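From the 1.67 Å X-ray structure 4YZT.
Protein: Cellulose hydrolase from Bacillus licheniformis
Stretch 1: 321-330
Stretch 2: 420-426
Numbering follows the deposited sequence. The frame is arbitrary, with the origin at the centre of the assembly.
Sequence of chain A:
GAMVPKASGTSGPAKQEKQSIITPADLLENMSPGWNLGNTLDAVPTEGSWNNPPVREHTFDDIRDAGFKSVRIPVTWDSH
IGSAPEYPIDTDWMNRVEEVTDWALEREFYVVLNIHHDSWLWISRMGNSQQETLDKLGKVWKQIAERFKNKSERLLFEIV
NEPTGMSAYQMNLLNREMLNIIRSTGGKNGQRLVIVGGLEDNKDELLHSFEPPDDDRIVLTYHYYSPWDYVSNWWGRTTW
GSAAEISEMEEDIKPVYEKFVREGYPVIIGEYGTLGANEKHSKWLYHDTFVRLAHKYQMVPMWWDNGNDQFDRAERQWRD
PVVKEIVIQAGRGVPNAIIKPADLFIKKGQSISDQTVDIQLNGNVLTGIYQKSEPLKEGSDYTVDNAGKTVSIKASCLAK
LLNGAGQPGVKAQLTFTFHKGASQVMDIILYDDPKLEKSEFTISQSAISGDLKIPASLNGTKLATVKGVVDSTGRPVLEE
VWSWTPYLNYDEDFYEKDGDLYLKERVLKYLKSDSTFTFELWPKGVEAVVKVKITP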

ATOM      1  N   PRO A 321       1.813  13.577   1.376  1.00 13.86           N
ATOM      2  CA  PRO A 321       0.589  14.122   1.961  1.00 14.59           C
ATOM      3  C   PRO A 321      -0.554  14.181   0.956  1.00 15.65           C
ATOM      4  O   PRO A 321      -1.718  14.103   1.350  1.00 14.52           O
ATOM      5  N   VAL A 322      -0.219  14.349  -0.317  1.00 13.88           N
ATOM      6  CA  VAL A 322      -1.238  14.445  -1.357  1.00 13.58           C
ATOM      7  C   VAL A 322      -1.985  13.124  -1.517  1.00 14.58           C
ATOM      8  O   VAL A 322      -3.220  13.116  -1.571  1.00 14.92           O
ATOM      9  N   VAL A 323      -1.258  12.009  -1.587  1.00 11.27           N
ATOM     10  CA  VAL A 323      -1.940  10.733  -1.775  1.00 11.29           C
ATOM     11  C   VAL A 323      -2.832  10.447  -0.548  1.00 11.96           C
ATOM     12  O   VAL A 323      -3.937   9.914  -0.698  1.00 12.79           O
ATOM     13  N   LYS A 324      -2.380  10.835   0.642  1.00 12.44           N
ATOM     14  CA  LYS A 324      -3.201  10.706   1.843  1.00 16.88           C
ATOM     15  C   LYS A 324      -4.494  11.518   1.725  1.00 17.36           C
ATOM     16  O   LYS A 324      -5.579  11.026   2.041  1.00 13.68           O
ATOM     17  N   GLU A 325      -4.377  12.763   1.279  1.00 14.36           N
ATOM     18  CA  GLU A 325      -5.556  13.608   1.157  1.00 14.86           C
ATOM     19  C   GLU A 325      -6.510  13.060   0.097  1.00 12.90           C
ATOM     20  O   GLU A 325      -7.732  13.149   0.253  1.00 13.24           O
ATOM     21  N   ILE A 326      -5.952  12.484  -0.966  1.00 12.30           N
ATOM     22  CA  ILE A 326      -6.756  11.844  -1.991  1.00 12.01           C
ATOM     23  C   ILE A 326      -7.590  10.711  -1.385  1.00 14.81           C
ATOM     24  O   ILE A 326      -8.781  10.608  -1.660  1.00 12.48           O
ATOM     25  N   VAL A 327      -6.977   9.880  -0.546  1.00 11.00           N
ATOM     26  CA  VAL A 327      -7.700   8.759   0.068  1.00 10.92           C
ATOM     27  C   VAL A 327      -8.820   9.248   0.992  1.00 12.11           C
ATOM     28  O   VAL A 327      -9.931   8.730   0.963  1.00 11.88           O
ATOM     29  N   ILE A 328      -8.521  10.264   1.789  1.00 11.79           N
ATOM     30  CA  ILE A 328      -9.490  10.885   2.688  1.00 14.87           C
ATOM     31  C   ILE A 328     -10.723  11.435   1.953  1.00 17.60           C
ATOM     32  O   ILE A 328     -11.864  11.224   2.379  1.00 16.46           O
ATOM     33  N   GLN A 329     -10.489  12.138   0.852  1.00 14.78           N
ATOM     34  CA  GLN A 329     -11.586  12.719   0.076  1.00 15.52           C
ATOM     35  C   GLN A 329     -12.335  11.639  -0.719  1.00 13.49           C
ATOM     36  O   GLN A 329     -13.565  11.539  -0.662  1.00 13.85           O
ATOM     37  N   ALA A 330     -11.587  10.814  -1.443  1.00 12.70           N
ATOM     38  CA  ALA A 330     -12.206   9.772  -2.246  1.00 12.48           C
ATOM     39  C   ALA A 330     -12.990   8.784  -1.371  1.00 12.75           C
ATOM     40  O   ALA A 330     -14.034   8.281  -1.782  1.00 12.05           O
ATOM     41  N   LYS A 420     -13.504  21.621  -4.633  1.00 26.40           N
ATOM     42  CA  LYS A 420     -13.675  20.417  -3.820  1.00 22.98           C
ATOM     43  C   LYS A 420     -12.598  19.372  -4.147  1.00 22.59           C
ATOM     44  O   LYS A 420     -11.980  19.410  -5.215  1.00 22.61           O
ATOM     45  N   GLY A 421     -12.368  18.461  -3.208  1.00 19.80           N
ATOM     46  CA  GLY A 421     -11.351  17.437  -3.364  1.00 17.46           C
ATOM     47  C   GLY A 421      -9.965  17.954  -3.020  1.00 19.33           C
ATOM     48  O   GLY A 421      -9.767  19.151  -2.789  1.00 20.08           O
ATOM     49  N   ALA A 422      -8.998  17.040  -3.012  1.00 18.51           N
ATOM     50  CA  ALA A 422      -7.635  17.349  -2.595  1.00 18.52           C
ATOM     51  C   ALA A 422      -6.926  18.338  -3.529  1.00 20.59           C
ATOM     52  O   ALA A 422      -7.203  18.392  -4.726  1.00 20.17           O
ATOM     53  N   SER A 423      -6.010  19.128  -2.975  1.00 17.09           N
ATOM     54  CA  SER A 423      -5.129  19.933  -3.808  1.00 17.50           C
ATOM     55  C   SER A 423      -4.078  19.043  -4.468  1.00 17.52           C
ATOM     56  O   SER A 423      -3.720  17.995  -3.941  1.00 18.36           O
ATOM     57  N   GLN A 424      -3.597  19.474  -5.622  1.00 16.69           N
ATOM     58  CA  GLN A 424      -2.501  18.795  -6.301  1.00 15.89           C
ATOM     59  C   GLN A 424      -1.242  19.646  -6.150  1.00 19.16           C
ATOM     60  O   GLN A 424      -1.301  20.875  -6.250  1.00 19.17           O
ATOM     61  N   VAL A 425      -0.114  18.994  -5.893  1.00 16.48           N
ATOM     62  CA  VAL A 425       1.167  19.688  -5.739  1.00 18.38           C
ATOM     63  C   VAL A 425       2.192  19.250  -6.792  1.00 17.11           C
ATOM     64  O   VAL A 425       2.552  18.077  -6.861  1.00 21.21           O
ATOM     65  N   MET A 426       2.668  20.189  -7.604  1.00 18.88           N
ATOM     66  CA  MET A 426       3.662  19.883  -8.631  1.00 18.20           C
ATOM     67  C   MET A 426       5.061  20.339  -8.213  1.00 20.02           C
ATOM     68  O   MET A 426       5.278  21.523  -7.955  1.00 21.82           O
TER

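The helix 321-330 lies against the segment 420-426 with the two segments running nearly antiparallel; the N-to-C directions of the helix and of strand 424-426 differ by 163°, and the axes come within 9.0 Å. The pairs run in opposite order along the two segments: the nearest CA pairs are V322 and Q424, I326 and A422, and Q329 and G421, so that steps of three or four residues along the helix are matched by steps of one or two along the partner. The contact is small, burying 302 Å² in all, and no direct hydrogen bond crosses it; packing and a single bridging water hold the surfaces together.

On the helix, V322, E325 and Q329 direct their CA-to-CB bonds toward the partner, while I326 starts out sideways and V323 points away. V322 makes the most extensive contact. Its t rotamer (chi1 170°) spreads the two methyl groups along the opposing segment: V322 CG2 meets CG2 of V425 at 3.8 Å, whereas V322 CG1 lies 3.7 Å from NE2 of Q424 and 3.9 Å from the carbonyl O of S423. V425, also t (chi1 178°), points toward the helix and completes this apolar pair. The backbone N of V425 is buried by the contact without a partner in the model.

Q424 reaches the helix by a less direct route. Its CA-to-CB bond points away, but chi1 of -70° and chi2 of -83°, both m, fold the chain back so that its amide end comes nearer. Q424 NE2 then rests against the aliphatic groups of the helix, 3.7 Å from V322 CG1 and 3.9 Å from I326 CD1, while OE1 is hydrogen-bonded elsewhere in the structure. I326 takes the m,t conformation (chi1 -79°, chi2 169°), which extends CD1 to this amide and leaves I326 CG1 4.1 Å from CB of A422.

A422 is the small residue at the middle of the contact. Its methyl group points toward the helix and sits close to the backbone, with A422 CB 4.0 Å from I326 N and 3.8 Å from E325 CB. E325 contributes chiefly through this near end of its side chain; with chi1 and chi2 both m (-62° and -61°), its end leads away from the loop, and E325 OE2 forms a salt bridge with NZ of the neighbouring K324 at 2.6 Å. The charged pair thus stays within the helix.

At the far end, Q329 curls across the loop with chi1 and chi2 both m (-65° each). This bend lays Q329 CG 3.8 Å from the backbone N of A422 and brings Q329 OE1 to 4.1 Å from CA of G421. Q329 OE1 does not bond directly to the loop; instead, a water donates to it, with the water O 2.8 Å from Q329 OE1, and accepts from G421 N, with the water O 3.0 Å from that nitrogen, linking the side-chain amide to the backbone. G421 adopts a positive phi of 82°, a conformation that favours glycine by itself. The CA-to-CB bond of S423 (chi1 -68°, m) points sideways, and S423 touches V322 through its backbone O.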

ATOM      1  CB  PRO A 321       0.998  15.532   2.381  1.00 16.80           C
ATOM      2  CG  PRO A 321       2.471  15.484   2.474  1.00 16.90           C
ATOM      3  CD  PRO A 321       2.926  14.544   1.437  1.00 15.06           C
ATOM      4  CB  VAL A 322      -0.628  14.861  -2.709  1.00 12.84           C
ATOM      5  CG1 VAL A 322      -1.648  14.716  -3.832  1.00 13.95           C
ATOM      6  CG2 VAL A 322      -0.082  16.286  -2.620  1.00 14.05           C
ATOM      7  CB  VAL A 323      -0.952   9.572  -2.044  1.00 11.12           C
ATOM      8  CG1 VAL A 323      -0.260   9.102  -0.753  1.00 11.46           C
ATOM      9  CG2 VAL A 323      -1.672   8.415  -2.702  1.00 10.96           C
ATOM     10  CB  LYS A 324      -2.435  11.158   3.094  1.00 17.82           C
ATOM     11  CG  LYS A 324      -3.259  11.060   4.403  1.00 17.84           C
ATOM     12  CD  LYS A 324      -3.849  12.399   4.849  1.00 23.44           C
ATOM     13  CE  LYS A 324      -2.784  13.341   5.367  1.00 26.20           C
ATOM     14  NZ  LYS A 324      -3.368  14.579   5.976  1.00 26.13           N
ATOM     15  CB  GLU A 325      -5.175  15.056   0.827  1.00 14.24           C
ATOM     16  CG  GLU A 325      -4.321  15.764   1.883  1.00 16.97           C
ATOM     17  CD  GLU A 325      -4.981  15.892   3.255  0.63 19.78           C
ATOM     18  OE1 GLU A 325      -6.195  15.617   3.397  1.00 20.00           O
ATOM     19  OE2 GLU A 325      -4.269  16.302   4.200  0.69 21.71           O
ATOM     20  CB  ILE A 326      -5.876  11.313  -3.139  1.00 11.48           C
ATOM     21  CG1 ILE A 326      -5.495  12.471  -4.062  1.00 12.09           C
ATOM     22  CG2 ILE A 326      -6.600  10.239  -3.935  1.00 12.82           C
ATOM     23  CD1 ILE A 326      -4.413  12.125  -5.082  1.00 11.69           C
ATOM     24  CB  VAL A 327      -6.727   7.840   0.854  1.00 14.91           C
ATOM     25  CG1 VAL A 327      -7.484   6.879   1.777  1.00  9.81           C
ATOM     26  CG2 VAL A 327      -5.835   7.059  -0.117  1.00 11.48           C
ATOM     27  CB  ILE A 328      -8.809  12.019   3.483  1.00 16.93           C
ATOM     28  CG1 ILE A 328      -7.759  11.412   4.414  1.00 17.33           C
ATOM     29  CG2 ILE A 328      -9.834  12.864   4.255  1.00 17.50           C
ATOM     30  CD1 ILE A 328      -8.310  10.334   5.322  1.00 16.11           C
ATOM     31  CB  GLN A 329     -11.044  13.802  -0.857  1.00 16.96           C
ATOM     32  CG  GLN A 329     -10.465  15.000  -0.110  1.00 15.29           C
ATOM     33  CD  GLN A 329     -11.522  15.741   0.681  1.00 22.57           C
ATOM     34  OE1 GLN A 329     -12.646  15.922   0.213  1.00 21.27           O
ATOM     35  NE2 GLN A 329     -11.167  16.179   1.890  1.00 25.12           N
ATOM     36  CB  ALA A 330     -11.154   9.039  -3.069  1.00 11.57           C
ATOM     37  CB  LYS A 420     -15.068  19.825  -4.023  1.00 22.69           C
ATOM     38  CG  LYS A 420     -16.176  20.736  -3.510  1.00 25.80           C
ATOM     39  CD  LYS A 420     -17.552  20.226  -3.898  1.00 30.19           C
ATOM     40  CE  LYS A 420     -18.631  21.247  -3.535  1.00 37.61           C
ATOM     41  NZ  LYS A 420     -19.987  20.816  -3.989  1.00 41.07           N
ATOM     42  CB  ALA A 422      -6.836  16.058  -2.491  1.00 20.05           C
ATOM     43  CB  SER A 423      -4.436  21.023  -2.991  1.00 18.32           C
ATOM     44  OG  SER A 423      -5.365  21.997  -2.548  1.00 19.96           O
ATOM     45  CB  GLN A 424      -2.845  18.576  -7.770  1.00 16.45           C
ATOM     46  CG  GLN A 424      -3.944  17.551  -8.005  1.00 16.18           C
ATOM     47  CD  GLN A 424      -3.408  16.137  -7.986  1.00 15.84           C
ATOM     48  OE1 GLN A 424      -2.786  15.680  -8.946  1.00 14.92           O
ATOM     49  NE2 GLN A 424      -3.613  15.449  -6.880  1.00 15.81           N
ATOM     50  CB  VAL A 425       1.771  19.435  -4.354  1.00 19.18           C
ATOM     51  CG1 VAL A 425       3.135  20.117  -4.236  1.00 21.28           C
ATOM     52  CG2 VAL A 425       0.812  19.884  -3.254  1.00 20.77           C
ATOM     53  CB  MET A 426       3.271  20.547  -9.955  1.00 22.09           C
ATOM     54  CG  MET A 426       4.144  20.170 -11.144  1.00 22.44           C
ATOM     55  SD  MET A 426       3.651  21.027 -12.654  1.00 28.35           S
ATOM     56  CE  MET A 426       4.310  22.650 -12.347  1.00 19.86           C
TER
HETATM   57  O   HOH W   1     -13.809  18.313  -0.580  1.00 17.92           O